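Aminopeptidase YwaD (Bacillus subtilis, PDB 6HC6) catalyses, as a secreted monomeric enzyme with two zinc ions, the release of N-terminal amino acids such as leucine, arginine and lysine from peptides. Local coordinates at residues Asn385-Asp390 against Glu394-Trp399; Phe320-Val325 against Asp420-Ala425; Tyr130-Gly133 against Asp139-Ala142. All coordinates share one frame; numbering follows the deposited sequence.

Interaction 1 of 3, residues Asn385-Asp390 against Glu394-Trp399; sequences NFIWGD and EEVEPW
The Glu-395 carbonyl accepts the N-H of Asp-390 in its own plane: Asp-390 N lies 2.8 Å from Glu-395 O, with a nearly straight bond of 171°. In return Glu-394 N reaches Asp-390 O at 2.6 Å, and Tyr-336 OH grips the same oxygen. Of the indoles, Trp-399 carries Pro-398 CG 3.9 Å above one face, toward the rim, and is stacked with His-409, whereas Trp-388 turns away to a cation-pi contact with Arg-414. The two backbone bonds close a short loop at the end of strand 382-389. A glycine is probably favoured at Gly-389, because a CB there would fall too close to Glu-394 O. Apolar contact comes from Ile-387: CG1 opposite the backbone N (chi1 176°) and an extended chi2 (171°) carry CD1 to 3.8 Å from Val-396 CG1, the two side chains crossing at about a right angle. Water 1 joins Trp-388 O to Glu-397 OE2. The carboxylates of Asp-390 and Glu-395 come within 4.5 Å, OD2 to OE2. Hydrogen bonds from Glu-392 N to Asp-390 and from Thr-393 OG1 to Glu-395, with a long, weak ion pair to Lys-331, probably temper this like-charge approach.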
loop_
_atom_site.group_PDB
_atom_site.type_symbol
_atom_site.label_atom_id
_atom_site.label_comp_id
_atom_site.label_asym_id
_atom_site.label_seq_id
_atom_site.Cartn_x
_atom_site.Cartn_y
_atom_site.Cartn_z
ATOM N N ASN A 385 -1.847 -12.542 -1.118
ATOM C CA ASN A 385 -0.773 -11.636 -0.791
ATOM C C ASN A 385 0.241 -12.309 0.138
ATOM O O ASN A 385 -0.156 -12.828 1.088
ATOM C CB ASN A 385 -1.333 -10.402 -0.118
ATOM C CG ASN A 385 -0.277 -9.405 0.215
ATOM O OD1 ASN A 385 0.616 -9.199 -0.507
ATOM N ND2 ASN A 385 -0.415 -8.809 1.352
ATOM N N PHE A 386 1.515 -12.275 -0.193
ATOM C CA PHE A 386 2.570 -12.861 0.580
ATOM C C PHE A 386 3.241 -11.779 1.449
ATOM O O PHE A 386 3.649 -10.795 0.951
ATOM C CB PHE A 386 3.602 -13.522 -0.312
ATOM C CG PHE A 386 3.082 -14.676 -1.116
ATOM C CD1 PHE A 386 2.361 -14.463 -2.240
ATOM C CD2 PHE A 386 3.315 -15.959 -0.746
ATOM C CE1 PHE A 386 1.872 -15.496 -2.983
ATOM C CE2 PHE A 386 2.835 -17.002 -1.474
ATOM C CZ PHE A 386 2.129 -16.777 -2.600
ATOM N N ILE A 387 3.416 -12.071 2.728
ATOM C CA ILE A 387 3.955 -11.081 3.665
ATOM C C ILE A 387 4.502 -11.812 4.891
ATOM O O ILE A 387 3.919 -12.804 5.345
ATOM C CB ILE A 387 2.866 -10.043 4.032
ATOM C CG1 ILE A 387 3.354 -9.053 5.092
ATOM C CG2 ILE A 387 1.605 -10.742 4.495
ATOM C CD1 ILE A 387 2.377 -7.902 5.315
ATOM N N TRP A 388 5.637 -11.335 5.420
ATOM C CA TRP A 388 6.162 -11.919 6.651
ATOM C C TRP A 388 5.397 -11.380 7.848
ATOM O O TRP A 388 4.961 -10.225 7.863
ATOM C CB TRP A 388 7.651 -11.615 6.858
ATOM C CG TRP A 388 8.589 -12.228 5.878
ATOM C CD1 TRP A 388 9.215 -11.590 4.830
ATOM C CD2 TRP A 388 9.043 -13.581 5.854
ATOM N NE1 TRP A 388 10.022 -12.484 4.149
ATOM C CE2 TRP A 388 9.932 -13.709 4.760
ATOM C CE3 TRP A 388 8.782 -14.702 6.646
ATOM C CZ2 TRP A 388 10.560 -14.915 4.449
ATOM C CZ3 TRP A 388 9.410 -15.901 6.334
ATOM C CH2 TRP A 388 10.283 -15.996 5.245
ATOM N N GLY A 389 5.263 -12.217 8.874
ATOM C CA GLY A 389 4.575 -11.793 10.076
ATOM C C GLY A 389 5.073 -12.545 11.291
ATOM O O GLY A 389 5.698 -13.603 11.182
ATOM N N ASP A 390 4.823 -11.956 12.450
ATOM C CA ASP A 390 5.085 -12.626 13.716
ATOM C C ASP A 390 4.284 -13.923 13.764
ATOM O O ASP A 390 3.047 -13.864 13.738
ATOM C CB ASP A 390 4.682 -11.694 14.864
ATOM C CG ASP A 390 5.002 -12.245 16.221
ATOM O OD1 ASP A 390 5.180 -13.466 16.355
ATOM O OD2 ASP A 390 5.047 -11.431 17.176
ATOM N N GLU A 394 0.757 -12.674 13.795
ATOM C CA GLU A 394 0.691 -12.167 12.425
ATOM C C GLU A 394 1.151 -10.721 12.301
ATOM O O GLU A 394 1.121 -10.180 11.189
ATOM C CB GLU A 394 -0.715 -12.250 11.815
ATOM C CG GLU A 394 -1.234 -13.635 11.524
ATOM C CD GLU A 394 -2.445 -13.588 10.613
ATOM O OE1 GLU A 394 -3.517 -14.084 11.020
ATOM O OE2 GLU A 394 -2.325 -13.029 9.497
ATOM N N GLU A 395 1.556 -10.070 13.391
ATOM C CA GLU A 395 1.897 -8.652 13.328
ATOM C C GLU A 395 3.117 -8.414 12.447
ATOM O O GLU A 395 3.965 -9.293 12.262
ATOM C CB GLU A 395 2.160 -8.095 14.725
ATOM C CG GLU A 395 0.896 -7.720 15.474
ATOM C CD GLU A 395 1.161 -7.405 16.930
ATOM O OE1 GLU A 395 0.651 -6.371 17.416
ATOM O OE2 GLU A 395 1.875 -8.198 17.584
ATOM N N VAL A 396 3.193 -7.206 11.891
ATOM C CA VAL A 396 4.335 -6.813 11.078
ATOM C C VAL A 396 5.289 -5.972 11.916
ATOM O O VAL A 396 5.045 -5.716 13.100
ATOM C CB VAL A 396 3.880 -6.055 9.817
ATOM C CG1 VAL A 396 3.107 -6.982 8.908
ATOM C CG2 VAL A 396 3.033 -4.852 10.192
ATOM N N GLU A 397 6.382 -5.536 11.297
ATOM C CA GLU A 397 7.437 -4.854 12.014
ATOM C C GLU A 397 6.948 -3.503 12.526
ATOM O O GLU A 397 6.007 -2.918 11.977
ATOM C CB GLU A 397 8.648 -4.661 11.106
ATOM C CG GLU A 397 8.389 -3.740 9.924
ATOM C CD GLU A 397 7.900 -4.478 8.691
ATOM O OE1 GLU A 397 8.023 -3.904 7.586
ATOM O OE2 GLU A 397 7.387 -5.619 8.817
ATOM N N PRO A 398 7.574 -2.988 13.590
ATOM C CA PRO A 398 7.192 -1.665 14.101
ATOM C C PRO A 398 7.554 -0.530 13.157
ATOM O O PRO A 398 7.063 0.589 13.345
ATOM C CB PRO A 398 7.969 -1.559 15.419
ATOM C CG PRO A 398 9.113 -2.509 15.269
ATOM C CD PRO A 398 8.570 -3.649 14.458
ATOM N N TRP A 399 8.372 -0.788 12.144
ATOM C CA TRP A 399 8.861 0.267 11.265
ATOM C C TRP A 399 7.903 0.583 10.126
ATOM O O TRP A 399 8.098 1.586 9.430
ATOM C CB TRP A 399 10.232 -0.141 10.720
ATOM C CG TRP A 399 11.128 -0.609 11.833
ATOM C CD1 TRP A 399 11.424 0.068 12.985
ATOM C CD2 TRP A 399 11.822 -1.858 11.915
ATOM N NE1 TRP A 399 12.267 -0.679 13.772
ATOM C CE2 TRP A 399 12.526 -1.866 13.138
ATOM C CE3 TRP A 399 11.924 -2.966 11.074
ATOM C CZ2 TRP A 399 13.317 -2.940 13.532
ATOM C CZ3 TRP A 399 12.708 -4.024 11.467
ATOM C CH2 TRP A 399 13.396 -4.007 12.683
HETATM O O HOH W 1 6.626 -7.888 7.266
HETATM O O HOH W 2 1.801 -10.280 8.508
HETATM O O HOH W 3 4.267 -8.535 17.643
#

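Interaction 2 of 3, residues Phe320-Val325 against Asp420-Ala425. With ZN (zinc ion), chain D.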
loop_
_atom_site.group_PDB
_atom_site.type_symbol
_atom_site.label_atom_id
_atom_site.label_comp_id
_atom_site.label_asym_id
_atom_site.label_seq_id
_atom_site.Cartn_x
_atom_site.Cartn_y
_atom_site.Cartn_z
ATOM N N PHE A 320 -0.329 -13.833 -7.845
ATOM C CA PHE A 320 0.588 -13.877 -6.704
ATOM C C PHE A 320 1.017 -12.445 -6.412
ATOM O O PHE A 320 1.775 -11.859 -7.193
ATOM C CB PHE A 320 1.833 -14.711 -7.017
ATOM C CG PHE A 320 1.566 -16.145 -7.301
ATOM C CD1 PHE A 320 1.100 -16.542 -8.544
ATOM C CD2 PHE A 320 1.819 -17.113 -6.327
ATOM C CE1 PHE A 320 0.867 -17.886 -8.821
ATOM C CE2 PHE A 320 1.592 -18.457 -6.603
ATOM C CZ PHE A 320 1.112 -18.837 -7.839
ATOM N N ASN A 321 0.543 -11.876 -5.305
ATOM C CA ASN A 321 0.888 -10.505 -4.952
ATOM C C ASN A 321 1.924 -10.522 -3.833
ATOM O O ASN A 321 1.766 -11.249 -2.850
ATOM C CB ASN A 321 -0.353 -9.711 -4.524
ATOM C CG ASN A 321 -0.040 -8.237 -4.271
ATOM O OD1 ASN A 321 0.230 -7.481 -5.203
ATOM N ND2 ASN A 321 -0.068 -7.832 -3.018
ATOM N N LEU A 322 2.987 -9.729 -3.994
ATOM C CA LEU A 322 4.093 -9.658 -3.040
ATOM C C LEU A 322 4.091 -8.293 -2.364
ATOM O O LEU A 322 4.289 -7.276 -3.030
ATOM C CB LEU A 322 5.421 -9.881 -3.762
ATOM C CG LEU A 322 5.372 -11.100 -4.690
ATOM C CD1 LEU A 322 6.602 -11.181 -5.569
ATOM C CD2 LEU A 322 5.243 -12.335 -3.840
ATOM N N ASP A 323 3.891 -8.260 -1.047
ATOM C CA ASP A 323 3.826 -6.977 -0.341
ATOM C C ASP A 323 4.371 -7.191 1.064
ATOM O O ASP A 323 3.686 -7.779 1.903
ATOM C CB ASP A 323 2.386 -6.437 -0.317
ATOM C CG ASP A 323 2.275 -4.996 0.186
ATOM O OD1 ASP A 323 3.258 -4.431 0.667
ATOM O OD2 ASP A 323 1.171 -4.400 0.096
ATOM N N MET A 324 5.581 -6.722 1.285
ATOM C CA MET A 324 6.301 -6.788 2.553
ATOM C C MET A 324 6.938 -8.153 2.752
ATOM O O MET A 324 6.554 -8.877 3.592
ATOM C CB MET A 324 5.422 -6.342 3.724
ATOM C CG MET A 324 5.190 -4.858 3.753
ATOM S SD MET A 324 4.010 -4.202 4.930
ATOM C CE MET A 324 4.804 -4.653 6.459
ATOM N N VAL A 325 7.954 -8.393 1.972
ATOM C CA VAL A 325 8.548 -9.718 1.979
ATOM C C VAL A 325 10.032 -9.675 2.336
ATOM O O VAL A 325 10.749 -10.615 2.056
ATOM C CB VAL A 325 8.329 -10.423 0.626
ATOM C CG1 VAL A 325 6.862 -10.823 0.470
ATOM C CG2 VAL A 325 8.786 -9.527 -0.528
ATOM N N ASP A 420 12.544 -17.539 -2.924
ATOM C CA ASP A 420 12.591 -18.950 -3.304
ATOM C C ASP A 420 11.214 -19.597 -3.198
ATOM O O ASP A 420 10.831 -20.403 -4.056
ATOM C CB ASP A 420 13.606 -19.704 -2.448
ATOM C CG ASP A 420 15.039 -19.423 -2.862
ATOM O OD1 ASP A 420 15.268 -19.161 -4.065
ATOM O OD2 ASP A 420 15.935 -19.470 -1.991
ATOM N N LEU A 421 10.440 -19.234 -2.172
ATOM C CA LEU A 421 9.127 -19.853 -2.000
ATOM C C LEU A 421 8.166 -19.424 -3.104
ATOM O O LEU A 421 7.522 -20.267 -3.739
ATOM C CB LEU A 421 8.554 -19.512 -0.618
ATOM C CG LEU A 421 7.202 -20.104 -0.197
ATOM C CD1 LEU A 421 5.990 -19.352 -0.802
ATOM C CD2 LEU A 421 7.129 -21.591 -0.528
ATOM N N VAL A 422 8.025 -18.116 -3.330
ATOM C CA VAL A 422 7.049 -17.663 -4.318
ATOM C C VAL A 422 7.517 -17.996 -5.730
ATOM O O VAL A 422 6.692 -18.260 -6.622
ATOM C CB VAL A 422 6.767 -16.157 -4.151
ATOM C CG1 VAL A 422 5.625 -15.736 -5.059
ATOM C CG2 VAL A 422 6.445 -15.823 -2.688
ATOM N N THR A 423 8.835 -18.009 -5.968
ATOM C CA THR A 423 9.310 -18.419 -7.292
ATOM C C THR A 423 8.951 -19.873 -7.569
ATOM O O THR A 423 8.518 -20.219 -8.676
ATOM C CB THR A 423 10.820 -18.204 -7.418
ATOM O OG1 THR A 423 11.103 -16.800 -7.369
ATOM C CG2 THR A 423 11.334 -18.754 -8.743
ATOM N N ALA A 424 9.109 -20.739 -6.566
ATOM C CA ALA A 424 8.741 -22.134 -6.749
ATOM C C ALA A 424 7.236 -22.289 -6.892
ATOM O O ALA A 424 6.769 -23.174 -7.616
ATOM C CB ALA A 424 9.256 -22.979 -5.584
ATOM N N ALA A 425 6.465 -21.467 -6.181
ATOM C CA ALA A 425 5.010 -21.530 -6.279
ATOM C C ALA A 425 4.538 -21.111 -7.666
ATOM O O ALA A 425 3.682 -21.766 -8.267
ATOM C CB ALA A 425 4.370 -20.640 -5.211
HETATM ZN ZN ZN D . 2.179 -2.657 1.009
HETATM O O HOH W 4 1.328 -3.284 2.704
HETATM O O HOH W 5 0.897 -1.099 1.459
#
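Phe-320 and Leu-322 meet Val-422 and Ala-425 where helix 412-430 packs on the central mixed sheet of the M28 zinc-exopeptidase domain, an alpha/beta fold. Strand 320-322 and helix 420-425 run nearly antiparallel (163°), their axes 10.5 Å apart at closest, and the four residues that touch are all buried.

The contact between strand and helix is apolar, without a hydrogen bond across it. Phe-320 and Leu-322 both point toward the helix, while Asn-321 between them points away. The Phe-320 ring has CE2 3.8 Å from Ala-425 CB, and its CZ also comes close to the Ala-425 carbonyl; the methyl approaches the ring obliquely. The small side chain of Ala-425 probably lets the ring come near the helix backbone. Leu-322 and Val-422 lie alongside each other, pointing opposite ways, and Leu-322 CD2 touches Val-422 CG1 at 3.6 Å in the conformer described, one of two for this valine. Phe-386 of the neighbouring strand and Val-347 of helix 346-358 extend the apolar layer round Phe-320.

The polar bonds turn elsewhere. Asn-321 ND2 binds Asn-385 OD1 on the adjoining strand, and Asn-263 takes up both Leu-322 O and Met-324 N, holding the chain where the strand gives way to the loop.

Metal coordination falls to Asp-323, away from the helix. His-250 and Asp-262 complete the protein ligands of its zinc, and Asp-262 also binds the second one. Two waters fill further positions, water 4 at 2.0 Å from the zinc. Ser-371 OG hydrogen-bonds to Asp-323 OD2, a second-shell contact that probably helps to orient the carboxylate. A chi1 of -170° extends the Asp-323 side chain, which grips the zinc with both oxygens, OD1 at 2.1 Å and OD2 at 2.2 Å from the metal.

Interaction 3 of 3, residues Tyr130-Gly133 against Asp139-Ala142; sequences YNAG and DFTA
Ala-132 and Asp-139 bring the two backbones to their nearest approach, 5.3 Å between CA atoms, where the chain doubles back beyond strand 125-131. No hydrogen bond joins backbone to backbone across the contact; water 6 spans the gap by donating to Asn-131 O and Asp-139 O. Gly-133 has a positive phi (61°), a conformation that favours glycine.

The polar link is made by Tyr-130. A chi1 near 173° swings its ring away from its own N, which lets the hydroxyl reach Asp-139 and Thr-141. The hydroxyl donates to Asp-139 O at 2.6 Å, an oxygen lying at the ring edge, and accepts the N-H of Thr-141 at 2.9 Å in an almost straight bond (171°). Thr-141 OG1 adds only a weak bond to this hydroxyl, its stronger partner being Asp-143 N. A phenylalanine here would probably leave Asp-139 O and the Thr-141 N-H without their shared mate and free the loop to shift. Phe-140 supplies the apolar part: CE1 lies 3.5 Å from Ala-132 CB, and CD1 is 3.9 Å from Tyr-130 CE2, with the side chains crossing obliquely. Asp-139 OD2 turns to Tyr-136 N within the connecting loop.

The contact belongs to the PA domain, where Tyr-130 and Ala-132 pair with strand 148-152 and Phe-140 packs between that strand and helix 158-167.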
loop_
_atom_site.group_PDB
_atom_site.type_symbol
_atom_site.label_atom_id
_atom_site.label_comp_id
_atom_site.label_asym_id
_atom_site.label_seq_id
_atom_site.Cartn_x
_atom_site.Cartn_y
_atom_site.Cartn_z
ATOM N N TYR A 130 -12.313 23.270 19.103
ATOM C CA TYR A 130 -13.356 22.616 19.885
ATOM C C TYR A 130 -12.889 21.210 20.234
ATOM O O TYR A 130 -12.648 20.402 19.336
ATOM C CB TYR A 130 -14.685 22.571 19.121
ATOM C CG TYR A 130 -15.756 21.760 19.832
ATOM C CD1 TYR A 130 -16.583 22.345 20.785
ATOM C CD2 TYR A 130 -15.926 20.404 19.561
ATOM C CE1 TYR A 130 -17.550 21.605 21.442
ATOM C CE2 TYR A 130 -16.889 19.658 20.220
ATOM C CZ TYR A 130 -17.696 20.267 21.155
ATOM O OH TYR A 130 -18.654 19.529 21.808
ATOM N N ASN A 131 -12.781 20.910 21.529
ATOM C CA ASN A 131 -12.318 19.590 21.950
ATOM C C ASN A 131 -13.466 18.590 21.901
ATOM O O ASN A 131 -14.420 18.687 22.685
ATOM C CB ASN A 131 -11.725 19.655 23.353
ATOM C CG ASN A 131 -10.418 20.409 23.386
ATOM O OD1 ASN A 131 -9.685 20.425 22.407
ATOM N ND2 ASN A 131 -10.123 21.045 24.513
ATOM N N ALA A 132 -13.352 17.608 21.008
ATOM C CA ALA A 132 -14.432 16.666 20.747
ATOM C C ALA A 132 -14.130 15.257 21.232
ATOM O O ALA A 132 -14.853 14.325 20.865
ATOM C CB ALA A 132 -14.754 16.646 19.257
ATOM N N GLY A 133 -13.093 15.075 22.046
ATOM C CA GLY A 133 -12.814 13.747 22.571
ATOM C C GLY A 133 -12.537 12.789 21.432
ATOM O O GLY A 133 -11.720 13.065 20.552
ATOM N N ASP A 139 -20.327 13.827 21.328
ATOM C CA ASP A 139 -19.217 14.697 21.705
ATOM C C ASP A 139 -19.284 16.077 21.065
ATOM O O ASP A 139 -18.441 16.931 21.377
ATOM C CB ASP A 139 -17.891 14.037 21.327
ATOM C CG ASP A 139 -17.632 12.762 22.109
ATOM O OD1 ASP A 139 -18.082 12.660 23.267
ATOM O OD2 ASP A 139 -16.962 11.866 21.572
ATOM N N PHE A 140 -20.249 16.322 20.185
ATOM C CA PHE A 140 -20.352 17.591 19.470
ATOM C C PHE A 140 -21.578 18.334 19.981
ATOM O O PHE A 140 -22.708 17.984 19.636
ATOM C CB PHE A 140 -20.428 17.365 17.967
ATOM C CG PHE A 140 -19.165 16.813 17.378
ATOM C CD1 PHE A 140 -18.098 17.644 17.093
ATOM C CD2 PHE A 140 -19.035 15.459 17.130
ATOM C CE1 PHE A 140 -16.929 17.138 16.560
ATOM C CE2 PHE A 140 -17.863 14.948 16.600
ATOM C CZ PHE A 140 -16.811 15.792 16.315
ATOM N N THR A 141 -21.349 19.350 20.816
ATOM C CA THR A 141 -22.416 20.231 21.268
ATOM C C THR A 141 -22.659 21.330 20.237
ATOM O O THR A 141 -21.962 21.437 19.223
ATOM C CB THR A 141 -22.070 20.853 22.621
ATOM O OG1 THR A 141 -21.114 21.898 22.419
ATOM C CG2 THR A 141 -21.485 19.814 23.569
ATOM N N ALA A 142 -23.654 22.180 20.511
ATOM C CA ALA A 142 -23.890 23.340 19.656
ATOM C C ALA A 142 -22.644 24.208 19.538
ATOM O O ALA A 142 -22.458 24.899 18.532
ATOM C CB ALA A 142 -25.065 24.162 20.194
HETATM O O HOH W 6 -16.631 16.792 24.114
#

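How the interactions relate
From the N terminus, interaction 3 comes first: it closes the short loop after strand 125-131, within the PA domain. The other two follow in the peptidase M28 domain. Residues 320-325 open interaction 2, which is completed only at 420-425, bringing a late helix back onto the central sheet. Within that long excursion, interaction 1 opens and shuts, folding 394-399 back on the end of strand 382-389. The two touch, since strands 316-322 and 382-389 are neighbours: Phe-386 N lies 2.9 Å from Asn-321 O, a probable hydrogen bond. Interaction 3 stands apart, its centre about 37 Å from that of interaction 1 and about 47 Å from that of interaction 2.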